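Side-chain contacts in esterase (Xanthomonas oryzae pv. oryzae, PDB 3H2G), which degrades rice cell walls as an esterase and contributes to the bacterium's pathogenesis on rice: residues Y51-V56 / D124-G129; A147-M152 / M183-E188; A154-L159 / G168-S173; V240-T245 / Q312-N317; N318-A323 / A344-A349. All coordinates share one frame; numbering follows the deposited sequence.

How the interactions relate
Interactions 2 and 3 both use helix 141-162 of the alpha/beta-hydrolase core, and interaction 1 packs against it. Tyr-51 CB of interaction 1 lies 3.5 Å from Ala-154 CB of interaction 3, while Met-152 CE of interaction 2 packs 3.5 Å from Val-170 CG1 of interaction 3. Interactions 4 and 5 follow one another along the chain, their centres about 19 Å apart. Interaction 4 meets interaction 1 through Val-56 CG1 and Thr-245 CG2 (4.1 Å), and interaction 5 meets interaction 2 through Met-183 CG and Trp-322 CZ2 (3.6 Å). A probable nucleophile elbow at Ser-176, with His-377 and Asp-336 as likely triad partners, links strand 169-175 to helix 177-192, close to interaction 2.

Interaction 1 of 5, residues Y51-V56 / D124-G129; sequences YATIGV and DYLGLG
Thr-53 OG1 is hydrogen-bonded to Asp-150 OD1 on helix 141-162, and this fixes the rotation of a side chain whose methyl faces Leu-126. Here strand 43-54, next to the outermost strand of the alpha/beta-hydrolase sheet, ends beside a type II beta turn running from Tyr-125 to Leu-128. Leu-126 takes the second position of that turn, and Gly-127 follows with the positive phi (82°) expected of the third. From the turn the leucine reaches across alone, CG lying beside its own backbone N (chi1 -75°). Thr-53 presents CG2 between its backbone N and carbonyl carbon, with CG2 3.9 Å from Leu-126 CD2. The leucine fork is also turned onto the backbone at the strand's end, where Leu-126 CD1 rests 3.8 Å from Gly-55 CA. Leu-126 also touches Ala-61 of strand 60-71 and Ser-143 of helix 141-162. Tyr-125 points away from strand 43-54 and stacks on His-86. Both leucine methyls lie against one carbonyl oxygen: Ile-54 O is 3.4 Å from Leu-126 CD1 and 3.7 Å from Leu-126 CD2.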
# COMPACT_ATOMS: atom_id res chain seq x y z
N TYR A 51 1.09 -9.55 -15.78
CA TYR A 51 2.50 -9.74 -16.05
C TYR A 51 3.13 -10.87 -15.25
O TYR A 51 2.54 -11.37 -14.29
CB TYR A 51 3.26 -8.44 -15.76
CG TYR A 51 3.09 -7.95 -14.33
CD1 TYR A 51 1.92 -7.29 -13.92
CD2 TYR A 51 4.08 -8.17 -13.38
CE1 TYR A 51 1.76 -6.86 -12.60
CE2 TYR A 51 3.93 -7.75 -12.05
CZ TYR A 51 2.77 -7.10 -11.67
OH TYR A 51 2.61 -6.68 -10.36
N ALA A 52 4.33 -11.25 -15.66
CA ALA A 52 5.08 -12.30 -14.99
C ALA A 52 5.88 -11.66 -13.86
O ALA A 52 6.45 -10.58 -14.03
CB ALA A 52 6.01 -12.99 -15.98
N THR A 53 5.93 -12.32 -12.72
CA THR A 53 6.69 -11.82 -11.58
C THR A 53 7.13 -13.02 -10.75
O THR A 53 7.14 -14.15 -11.25
CB THR A 53 5.83 -10.85 -10.73
OG1 THR A 53 6.64 -10.25 -9.71
CG2 THR A 53 4.65 -11.58 -10.10
N ILE A 54 7.51 -12.80 -9.49
CA ILE A 54 7.95 -13.90 -8.64
C ILE A 54 7.16 -14.03 -7.36
O ILE A 54 6.56 -13.06 -6.87
CB ILE A 54 9.44 -13.76 -8.25
CG1 ILE A 54 9.70 -12.37 -7.67
CG2 ILE A 54 10.33 -14.05 -9.46
CD1 ILE A 54 11.07 -12.20 -7.05
N GLY A 55 7.15 -15.24 -6.81
CA GLY A 55 6.47 -15.50 -5.56
C GLY A 55 7.42 -15.20 -4.42
O GLY A 55 8.52 -14.69 -4.65
N VAL A 56 7.03 -15.52 -3.19
CA VAL A 56 7.87 -15.23 -2.03
C VAL A 56 9.13 -16.09 -1.98
O VAL A 56 10.06 -15.78 -1.24
CB VAL A 56 7.09 -15.40 -0.71
CG1 VAL A 56 5.84 -14.51 -0.73
CG2 VAL A 56 6.70 -16.85 -0.49
N ASP A 124 -1.71 -5.07 -8.31
CA ASP A 124 -2.78 -5.48 -7.42
C ASP A 124 -2.19 -6.35 -6.31
O ASP A 124 -2.86 -6.66 -5.34
CB ASP A 124 -3.86 -6.26 -8.19
CG ASP A 124 -4.73 -5.35 -9.03
OD1 ASP A 124 -5.16 -4.29 -8.52
OD2 ASP A 124 -5.00 -5.68 -10.21
N TYR A 125 -0.91 -6.70 -6.47
CA TYR A 125 -0.15 -7.52 -5.52
C TYR A 125 -0.36 -9.01 -5.76
O TYR A 125 -1.33 -9.42 -6.39
CB TYR A 125 -0.56 -7.23 -4.07
CG TYR A 125 -0.32 -5.83 -3.56
CD1 TYR A 125 -0.96 -5.38 -2.40
CD2 TYR A 125 0.56 -4.95 -4.20
CE1 TYR A 125 -0.75 -4.11 -1.90
CE2 TYR A 125 0.78 -3.66 -3.70
CZ TYR A 125 0.13 -3.25 -2.54
OH TYR A 125 0.34 -1.99 -2.03
N LEU A 126 0.56 -9.83 -5.24
CA LEU A 126 0.45 -11.27 -5.37
C LEU A 126 -0.81 -11.75 -4.65
O LEU A 126 -1.12 -11.28 -3.55
CB LEU A 126 1.66 -11.97 -4.74
CG LEU A 126 3.02 -11.97 -5.44
CD1 LEU A 126 4.01 -12.75 -4.59
CD2 LEU A 126 2.89 -12.60 -6.81
N GLY A 127 -1.54 -12.68 -5.26
CA GLY A 127 -2.73 -13.22 -4.63
C GLY A 127 -4.00 -12.41 -4.76
O GLY A 127 -5.04 -12.83 -4.25
N LEU A 128 -3.94 -11.26 -5.42
CA LEU A 128 -5.11 -10.42 -5.59
C LEU A 128 -5.32 -10.11 -7.07
O LEU A 128 -4.43 -10.34 -7.88
CB LEU A 128 -4.94 -9.11 -4.81
CG LEU A 128 -4.73 -9.28 -3.30
CD1 LEU A 128 -4.38 -7.94 -2.68
CD2 LEU A 128 -5.98 -9.88 -2.66
N GLY A 129 -6.50 -9.59 -7.42
CA GLY A 129 -6.77 -9.29 -8.81
C GLY A 129 -6.69 -10.56 -9.65
O GLY A 129 -7.26 -11.58 -9.28

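Interaction 2 of 5, residues A147-M152 / M183-E188; sequences ATIDAM and MATQRE
The helix that follows the probable nucleophile elbow of this alpha/beta hydrolase packs here, through Thr-185 and Glu-188, against Thr-148 and Ile-149 of helix 141-162. The short segments cross at -74° with their axes 10.1 Å apart, and they meet at a small, largely buried patch. Two threonines sit at the crossing. Thr-185 OG1 comes to 3.5 Å from Thr-148 CB, but the two hydroxyls do not bond each other. Each is turned back onto its own helix: Thr-148 OG1 is hydrogen-bonded to Glu-144 O and Thr-185 OG1 to Thr-181 O, so both buried oxygens have a partner one helical turn earlier. That choice of rotation (chi1 about -60° in both) sets CG2 anti to the backbone N and brings the methyls into the interface alongside the hydroxyls. Thr-185 CG2 then touches both neighbours, 3.9 Å from Thr-148 CG2 and 4.0 Å from Ile-149 CG1. Ile-149 and Thr-185 lie alongside each other, pointing opposite ways. Underneath, Met-152 and Thr-185 both touch strand 169-175, which places the two helices over the same part of the sheet. Toward the rim the character changes. Glu-188 packs with CB and CG, CG set anti to the backbone N (chi1 180°); the bend at chi2 only directs the carboxylate. Ile-149 meets that stem at about a right angle, its CD1 3.6 Å from Glu-188 CG and 4.1 Å from Glu-188 CB.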
# COMPACT_ATOMS: atom_id res chain seq x y z
N ALA A 147 6.46 -7.26 -6.70
CA ALA A 147 5.23 -7.10 -7.48
C ALA A 147 5.15 -5.69 -8.07
O ALA A 147 4.75 -5.51 -9.21
CB ALA A 147 4.02 -7.37 -6.60
N THR A 148 5.54 -4.70 -7.27
CA THR A 148 5.50 -3.31 -7.73
C THR A 148 6.54 -3.06 -8.82
O THR A 148 6.24 -2.46 -9.86
CB THR A 148 5.76 -2.35 -6.56
OG1 THR A 148 4.72 -2.52 -5.58
CG2 THR A 148 5.74 -0.90 -7.04
N ILE A 149 7.76 -3.54 -8.59
CA ILE A 149 8.83 -3.37 -9.56
C ILE A 149 8.48 -4.02 -10.90
O ILE A 149 8.65 -3.42 -11.95
CB ILE A 149 10.14 -3.98 -9.01
CG1 ILE A 149 10.69 -3.07 -7.90
CG2 ILE A 149 11.15 -4.17 -10.13
CD1 ILE A 149 11.78 -3.70 -7.05
N ASP A 150 7.96 -5.25 -10.85
CA ASP A 150 7.61 -5.95 -12.07
C ASP A 150 6.39 -5.36 -12.77
O ASP A 150 6.24 -5.49 -13.99
CB ASP A 150 7.42 -7.44 -11.75
CG ASP A 150 8.73 -8.12 -11.41
OD1 ASP A 150 8.72 -9.26 -10.89
OD2 ASP A 150 9.79 -7.52 -11.69
N ALA A 151 5.53 -4.68 -12.02
CA ALA A 151 4.36 -4.03 -12.60
C ALA A 151 4.87 -2.84 -13.41
O ALA A 151 4.36 -2.55 -14.50
CB ALA A 151 3.41 -3.55 -11.51
N MET A 152 5.86 -2.14 -12.87
CA MET A 152 6.44 -0.99 -13.54
C MET A 152 7.18 -1.43 -14.80
O MET A 152 7.16 -0.74 -15.82
CB MET A 152 7.38 -0.25 -12.60
CG MET A 152 6.69 0.33 -11.37
SD MET A 152 7.80 1.32 -10.34
CE MET A 152 7.70 2.84 -11.16
N MET A 183 7.63 2.19 0.50
CA MET A 183 8.93 2.25 1.15
C MET A 183 9.76 0.99 0.90
O MET A 183 10.97 1.07 0.69
CB MET A 183 8.77 2.46 2.66
CG MET A 183 10.11 2.66 3.38
SD MET A 183 9.96 3.07 5.13
CE MET A 183 9.55 4.81 5.04
N ALA A 184 9.11 -0.17 0.91
CA ALA A 184 9.81 -1.43 0.67
C ALA A 184 10.35 -1.44 -0.76
O ALA A 184 11.45 -1.96 -1.02
CB ALA A 184 8.87 -2.61 0.89
N THR A 185 9.57 -0.89 -1.68
CA THR A 185 9.97 -0.83 -3.08
C THR A 185 11.14 0.15 -3.22
O THR A 185 12.09 -0.09 -3.98
CB THR A 185 8.79 -0.36 -3.97
OG1 THR A 185 7.71 -1.29 -3.85
CG2 THR A 185 9.22 -0.28 -5.43
N GLN A 186 11.08 1.26 -2.50
CA GLN A 186 12.15 2.25 -2.55
C GLN A 186 13.46 1.63 -2.06
O GLN A 186 14.51 1.82 -2.66
CB GLN A 186 11.80 3.45 -1.68
CG GLN A 186 12.96 4.42 -1.51
CD GLN A 186 12.66 5.55 -0.55
OE1 GLN A 186 11.58 5.59 0.06
NE2 GLN A 186 13.60 6.47 -0.40
N ARG A 187 13.38 0.90 -0.95
CA ARG A 187 14.57 0.28 -0.39
C ARG A 187 15.21 -0.70 -1.38
O ARG A 187 16.43 -0.72 -1.53
CB ARG A 187 14.22 -0.46 0.91
CG ARG A 187 15.43 -1.07 1.61
CD ARG A 187 15.06 -1.75 2.91
NE ARG A 187 14.16 -2.88 2.70
CZ ARG A 187 13.73 -3.68 3.68
NH1 ARG A 187 14.12 -3.47 4.93
NH2 ARG A 187 12.91 -4.68 3.40
N GLU A 188 14.39 -1.49 -2.05
CA GLU A 188 14.87 -2.47 -3.02
C GLU A 188 15.51 -1.84 -4.25
O GLU A 188 16.56 -2.28 -4.71
CB GLU A 188 13.72 -3.39 -3.44
CG GLU A 188 14.09 -4.47 -4.45
CD GLU A 188 15.17 -5.42 -3.96
OE1 GLU A 188 15.30 -5.59 -2.73
OE2 GLU A 188 15.88 -5.99 -4.81

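Interaction 3 of 5, residues A154-L159 / G168-S173; sequences AARSVL and GKVMLS
With chi2, chi3 and chi4 all close to 180°, Arg-156 stretches straight out from helix 141-162 and carries its guanidinium to Val-170 on strand 169-175. Val-170 meets it with CG2, the methyl beside its own backbone N, since CG1 takes the position anti to that nitrogen (chi1 180°). The two side chains run at about a right angle, and Arg-156 NH2 comes to within 3.3 Å of Val-170 CG2, a close approach. The guanidinium lies oblique to the methyl, neither flat over it nor edge-on. The contact sits at the end of a beta-alpha-beta crossover in the alpha/beta-hydrolase sheet, where helix 141-162 leads back into strand 169-175. A direct polar link is missing, because Arg-156 NH2 stays 4.4 Å from Gly-168 O. One water fills the gap, accepting from Arg-156 NH2 at 3.0 Å and donating to Gly-168 O at 2.7 Å. The other terminal nitrogen, NH1, is hydrogen-bonded to Glu-196 O. Two N-H groups of the cation are thus given to a backbone carbonyl and a water, which are likely to stabilise its charge. The arginine joins helix to strand by a water bridge and by a guanidinium nitrogen packed on a methyl.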
# COMPACT_ATOMS: atom_id res chain seq x y z
N ALA A 154 6.46 -4.10 -16.67
CA ALA A 154 5.44 -4.46 -17.65
C ALA A 154 4.73 -3.22 -18.20
O ALA A 154 4.46 -3.13 -19.39
CB ALA A 154 4.44 -5.42 -17.03
N ALA A 155 4.43 -2.27 -17.32
CA ALA A 155 3.78 -1.04 -17.74
C ALA A 155 4.65 -0.30 -18.76
O ALA A 155 4.14 0.28 -19.71
CB ALA A 155 3.50 -0.15 -16.53
N ARG A 156 5.96 -0.32 -18.54
CA ARG A 156 6.87 0.35 -19.46
C ARG A 156 6.78 -0.25 -20.86
O ARG A 156 6.99 0.44 -21.86
CB ARG A 156 8.31 0.28 -18.94
CG ARG A 156 8.63 1.38 -17.93
CD ARG A 156 10.05 1.27 -17.38
NE ARG A 156 10.48 2.51 -16.75
CZ ARG A 156 11.64 2.65 -16.10
NH1 ARG A 156 12.47 1.63 -16.01
NH2 ARG A 156 11.97 3.82 -15.57
N SER A 157 6.48 -1.54 -20.93
CA SER A 157 6.34 -2.21 -22.22
C SER A 157 5.07 -1.70 -22.89
O SER A 157 5.04 -1.46 -24.11
CB SER A 157 6.28 -3.72 -22.04
OG SER A 157 7.51 -4.21 -21.54
N VAL A 158 4.01 -1.53 -22.11
CA VAL A 158 2.76 -1.02 -22.65
C VAL A 158 3.00 0.41 -23.15
O VAL A 158 2.58 0.78 -24.24
CB VAL A 158 1.64 -0.98 -21.57
CG1 VAL A 158 0.38 -0.33 -22.15
CG2 VAL A 158 1.33 -2.39 -21.10
N LEU A 159 3.70 1.19 -22.34
CA LEU A 159 4.00 2.58 -22.68
C LEU A 159 4.90 2.68 -23.92
O LEU A 159 4.72 3.58 -24.74
CB LEU A 159 4.65 3.28 -21.48
CG LEU A 159 3.71 3.38 -20.27
CD1 LEU A 159 4.51 3.61 -19.00
CD2 LEU A 159 2.70 4.50 -20.51
N GLY A 168 11.91 9.58 -17.85
CA GLY A 168 12.97 8.72 -17.34
C GLY A 168 12.99 8.79 -15.82
O GLY A 168 13.54 7.92 -15.15
N LYS A 169 12.37 9.84 -15.28
CA LYS A 169 12.32 10.00 -13.83
C LYS A 169 11.25 9.08 -13.24
O LYS A 169 10.17 8.93 -13.81
CB LYS A 169 12.01 11.46 -13.47
CG LYS A 169 13.08 12.44 -13.94
CD LYS A 169 12.81 13.84 -13.43
CE LYS A 169 13.77 14.85 -14.05
NZ LYS A 169 15.19 14.56 -13.73
N VAL A 170 11.58 8.47 -12.11
CA VAL A 170 10.67 7.55 -11.44
C VAL A 170 10.37 8.03 -10.03
O VAL A 170 11.24 8.57 -9.35
CB VAL A 170 11.27 6.13 -11.39
CG1 VAL A 170 10.31 5.18 -10.68
CG2 VAL A 170 11.57 5.65 -12.80
N MET A 171 9.14 7.81 -9.59
CA MET A 171 8.73 8.20 -8.25
C MET A 171 7.90 7.08 -7.64
O MET A 171 7.42 6.20 -8.35
CB MET A 171 7.90 9.49 -8.31
CG MET A 171 8.66 10.68 -8.86
SD MET A 171 7.62 12.14 -8.85
CE MET A 171 8.47 13.17 -10.06
N LEU A 172 7.73 7.13 -6.33
CA LEU A 172 6.96 6.12 -5.62
C LEU A 172 6.07 6.75 -4.56
O LEU A 172 6.42 7.76 -3.96
CB LEU A 172 7.89 5.12 -4.93
CG LEU A 172 8.78 4.23 -5.80
CD1 LEU A 172 9.81 3.52 -4.92
CD2 LEU A 172 7.91 3.23 -6.54
N SER A 173 4.92 6.13 -4.34
CA SER A 173 4.00 6.57 -3.30
C SER A 173 3.04 5.41 -3.04
O SER A 173 3.03 4.42 -3.77
CB SER A 173 3.23 7.82 -3.73
OG SER A 173 2.53 8.36 -2.62
O HOH W 1 14.45 5.40 -14.97

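Interaction 4 of 5, residues V240-T245 / Q312-N317; sequences VAMQHT and QDLARN
Met-242 packs closely against Asp-313 and Asn-317, but only loosely against Leu-314. Its chain bends at chi2 (-59°), which lays the thioether along helix 309-316. Met-242 SD then sits 3.9 Å from Asp-313 CB, and Met-242 CE presses to 3.6 Å from Asn-317 ND2. By contrast, Met-242 CE and Leu-314 CD2 are 4.5 Å apart, and on the outer side of the second helix Gln-312 and Arg-316 face solvent. Helices 231-246 and 309-316 belong to a long insertion of helices and loops, without strands, between sheet strands 198-205 and 328-332 of the alpha/beta-hydrolase core. The polar groups beside the methionine have other polar partners. Asn-317 ND2 donates to Asp-313 O at 3.0 Å, with an N-H...O angle of 147° and the donor tilted 21° out of the carbonyl plane. The same nitrogen is hydrogen-bonded to Tyr-246 OH, and Asn-317 OD1 to Ser-141 N. Asp-313 OD1 is bonded to Asn-248 ND2, while Asp-313 OD2 lies 3.8 Å from Met-242 O, a pair of acceptors with no bond between them. The thioether lies on the Asn-317 amide and on CB of Asp-313, so the contact is probably held by dispersion and fit.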
# COMPACT_ATOMS: atom_id res chain seq x y z
N VAL A 240 -2.63 -14.63 9.41
CA VAL A 240 -2.88 -15.64 8.38
C VAL A 240 -1.87 -15.52 7.24
O VAL A 240 -1.34 -16.53 6.76
CB VAL A 240 -4.32 -15.50 7.83
CG1 VAL A 240 -4.51 -16.36 6.60
CG2 VAL A 240 -5.33 -15.89 8.91
N ALA A 241 -1.60 -14.29 6.80
CA ALA A 241 -0.66 -14.07 5.71
C ALA A 241 0.77 -14.44 6.10
O ALA A 241 1.48 -15.08 5.32
CB ALA A 241 -0.71 -12.61 5.25
N MET A 242 1.19 -14.05 7.30
CA MET A 242 2.55 -14.38 7.74
C MET A 242 2.73 -15.89 7.86
O MET A 242 3.83 -16.40 7.64
CB MET A 242 2.87 -13.68 9.06
CG MET A 242 3.06 -12.17 8.92
SD MET A 242 4.40 -11.73 7.78
CE MET A 242 4.12 -9.96 7.58
N GLN A 243 1.67 -16.60 8.23
CA GLN A 243 1.74 -18.05 8.34
C GLN A 243 1.92 -18.64 6.93
O GLN A 243 2.71 -19.55 6.73
CB GLN A 243 0.47 -18.61 8.99
CG GLN A 243 0.32 -20.14 8.89
CD GLN A 243 1.54 -20.88 9.40
OE1 GLN A 243 2.13 -20.52 10.42
NE2 GLN A 243 1.93 -21.94 8.69
N HIS A 244 1.19 -18.10 5.96
CA HIS A 244 1.30 -18.59 4.58
C HIS A 244 2.71 -18.33 4.05
O HIS A 244 3.34 -19.20 3.44
CB HIS A 244 0.32 -17.86 3.65
CG HIS A 244 -1.11 -18.26 3.84
ND1 HIS A 244 -1.53 -19.57 3.79
CD2 HIS A 244 -2.23 -17.51 4.00
CE1 HIS A 244 -2.85 -19.61 3.92
NE2 HIS A 244 -3.29 -18.38 4.05
N THR A 245 3.19 -17.12 4.27
CA THR A 245 4.51 -16.70 3.80
C THR A 245 5.68 -17.41 4.47
O THR A 245 6.56 -17.94 3.78
CB THR A 245 4.69 -15.18 3.98
OG1 THR A 245 3.63 -14.48 3.31
CG2 THR A 245 6.04 -14.72 3.41
N GLN A 312 8.07 -12.17 15.35
CA GLN A 312 9.32 -12.30 14.60
C GLN A 312 9.09 -12.03 13.11
O GLN A 312 9.90 -11.39 12.45
CB GLN A 312 9.90 -13.71 14.77
CG GLN A 312 10.55 -13.99 16.12
CD GLN A 312 11.93 -13.36 16.25
OE1 GLN A 312 12.74 -13.43 15.33
NE2 GLN A 312 12.20 -12.77 17.41
N ASP A 313 7.98 -12.54 12.59
CA ASP A 313 7.67 -12.34 11.18
C ASP A 313 7.38 -10.87 10.89
O ASP A 313 7.72 -10.36 9.82
CB ASP A 313 6.48 -13.21 10.76
CG ASP A 313 6.80 -14.70 10.79
OD1 ASP A 313 8.00 -15.05 10.87
OD2 ASP A 313 5.86 -15.51 10.73
N LEU A 314 6.76 -10.18 11.84
CA LEU A 314 6.48 -8.76 11.66
C LEU A 314 7.81 -8.00 11.65
O LEU A 314 8.01 -7.08 10.85
CB LEU A 314 5.61 -8.23 12.80
CG LEU A 314 4.16 -8.70 12.88
CD1 LEU A 314 3.51 -8.13 14.13
CD2 LEU A 314 3.39 -8.26 11.63
N ALA A 315 8.72 -8.39 12.54
CA ALA A 315 10.02 -7.74 12.63
C ALA A 315 10.83 -7.89 11.34
O ALA A 315 11.54 -6.97 10.94
CB ALA A 315 10.82 -8.31 13.81
N ARG A 316 10.72 -9.04 10.68
CA ARG A 316 11.45 -9.26 9.44
C ARG A 316 10.95 -8.29 8.38
O ARG A 316 11.62 -8.05 7.38
CB ARG A 316 11.24 -10.69 8.92
CG ARG A 316 11.77 -11.78 9.84
CD ARG A 316 11.69 -13.12 9.14
NE ARG A 316 11.98 -14.24 10.04
CZ ARG A 316 12.06 -15.51 9.64
NH1 ARG A 316 11.87 -15.82 8.37
NH2 ARG A 316 12.31 -16.46 10.53
N ASN A 317 9.77 -7.74 8.60
CA ASN A 317 9.20 -6.81 7.65
C ASN A 317 9.19 -5.35 8.10
O ASN A 317 8.42 -4.54 7.60
CB ASN A 317 7.82 -7.31 7.23
CG ASN A 317 7.91 -8.56 6.36
OD1 ASN A 317 8.28 -8.48 5.19
ND2 ASN A 317 7.62 -9.71 6.94

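Interaction 5 of 5, residues N318-A323 / A344-A349; sequences NLLEWA and AQTAIA
Where the insertion that follows strand 198-205 returns to the alpha/beta-hydrolase sheet, the loop before strand 328-332 lays Leu-320 on helix 342-353. The isopropyl group sits on the helix surface: Leu-320 CD2 is 3.7 Å from Ala-347 CA and 4.0 Å from Ala-347 CB, with the backbone nitrogen of that alanine also within touch. Its other methyl, Leu-320 CD1, lies 4.1 Å from Thr-346 CG2. Alanine's short side chain allows the loop to come near, and the CA atoms of Leu-320 and Ala-347 are 5.4 Å apart. Thr-346 offers carbon to the leucine because OG1 is turned beside its own backbone N (chi1 -64°), where it is hydrogen-bonded to Lys-342 O; CG2 is then anti to that nitrogen. Ala-210 touches both Leu-320 and Thr-346 from a neighbouring loop. The loop braces itself as well. Glu-321 is the centre of an inverse gamma turn, with Trp-322 N bonded to Leu-320 O at 3.0 Å. Trp-322 NE1 donates to Leu-319 O, also at 3.0 Å; the oxygen lies in the indole plane, yet the donor stands 73° out of the carbonyl plane. Trp-322 meets Phe-351 edge-to-face. Polar bonds shape the loop from within, whereas its hold on segment 344-349 is apolar, carried by one leucine over an alanine and a threonine methyl.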
# COMPACT_ATOMS: atom_id res chain seq x y z
N ASN A 318 10.06 -5.04 9.06
CA ASN A 318 10.20 -3.66 9.51
C ASN A 318 10.95 -2.99 8.37
O ASN A 318 11.67 -3.65 7.63
CB ASN A 318 11.07 -3.54 10.77
CG ASN A 318 10.32 -3.87 12.04
OD1 ASN A 318 9.12 -3.65 12.13
ND2 ASN A 318 11.04 -4.38 13.03
N LEU A 319 10.79 -1.68 8.23
CA LEU A 319 11.47 -0.92 7.18
C LEU A 319 12.23 0.24 7.83
O LEU A 319 12.16 1.38 7.38
CB LEU A 319 10.44 -0.38 6.19
CG LEU A 319 9.77 -1.45 5.33
CD1 LEU A 319 8.58 -0.87 4.57
CD2 LEU A 319 10.80 -2.03 4.36
N LEU A 320 12.98 -0.08 8.88
CA LEU A 320 13.71 0.93 9.63
C LEU A 320 15.23 0.94 9.50
O LEU A 320 15.85 2.01 9.46
CB LEU A 320 13.37 0.78 11.12
CG LEU A 320 11.89 0.73 11.50
CD1 LEU A 320 11.74 0.37 12.98
CD2 LEU A 320 11.23 2.08 11.21
N GLU A 321 15.84 -0.24 9.43
CA GLU A 321 17.29 -0.35 9.37
C GLU A 321 17.98 -0.18 8.03
O GLU A 321 18.54 -1.13 7.47
CB GLU A 321 17.73 -1.67 10.00
CG GLU A 321 17.22 -1.84 11.43
CD GLU A 321 17.73 -3.11 12.07
OE1 GLU A 321 17.57 -4.20 11.47
OE2 GLU A 321 18.28 -3.03 13.19
N TRP A 322 17.95 1.04 7.51
CA TRP A 322 18.60 1.36 6.25
C TRP A 322 18.73 2.87 6.11
O TRP A 322 18.19 3.62 6.92
CB TRP A 322 17.84 0.76 5.06
CG TRP A 322 16.43 1.22 4.89
CD1 TRP A 322 15.39 1.02 5.76
CD2 TRP A 322 15.89 1.93 3.77
NE1 TRP A 322 14.23 1.56 5.24
CE2 TRP A 322 14.51 2.13 4.03
CE3 TRP A 322 16.44 2.43 2.58
CZ2 TRP A 322 13.68 2.80 3.13
CZ3 TRP A 322 15.60 3.10 1.68
CH2 TRP A 322 14.24 3.27 1.96
N ALA A 323 19.47 3.31 5.09
CA ALA A 323 19.68 4.73 4.87
C ALA A 323 19.13 5.15 3.51
O ALA A 323 19.76 4.92 2.48
CB ALA A 323 21.18 5.04 4.95
N ALA A 344 6.26 7.11 11.26
CA ALA A 344 7.10 8.00 10.46
C ALA A 344 8.21 8.61 11.32
O ALA A 344 9.35 8.74 10.87
CB ALA A 344 6.25 9.10 9.84
N GLN A 345 7.86 8.99 12.54
CA GLN A 345 8.83 9.58 13.46
C GLN A 345 9.93 8.58 13.80
O GLN A 345 11.11 8.93 13.81
CB GLN A 345 8.11 10.03 14.74
CG GLN A 345 7.20 11.24 14.53
CD GLN A 345 6.17 11.42 15.63
OE1 GLN A 345 5.54 12.47 15.73
NE2 GLN A 345 5.97 10.39 16.44
N THR A 346 9.53 7.34 14.05
CA THR A 346 10.48 6.28 14.37
C THR A 346 11.38 6.01 13.16
O THR A 346 12.59 5.87 13.29
CB THR A 346 9.74 4.96 14.73
OG1 THR A 346 8.97 5.16 15.93
CG2 THR A 346 10.73 3.83 14.94
N ALA A 347 10.77 5.95 11.98
CA ALA A 347 11.53 5.70 10.76
C ALA A 347 12.60 6.77 10.55
O ALA A 347 13.77 6.45 10.34
CB ALA A 347 10.59 5.66 9.56
N ILE A 348 12.20 8.03 10.61
CA ILE A 348 13.13 9.14 10.40
C ILE A 348 14.27 9.13 11.42
O ILE A 348 15.42 9.38 11.06
CB ILE A 348 12.38 10.49 10.42
CG1 ILE A 348 11.53 10.61 9.15
CG2 ILE A 348 13.38 11.65 10.49
CD1 ILE A 348 10.65 11.84 9.10
N ALA A 349 13.96 8.84 12.67
CA ALA A 349 15.00 8.80 13.69
C ALA A 349 16.01 7.71 13.31
O ALA A 349 17.22 7.91 13.41
CB ALA A 349 14.39 8.51 15.06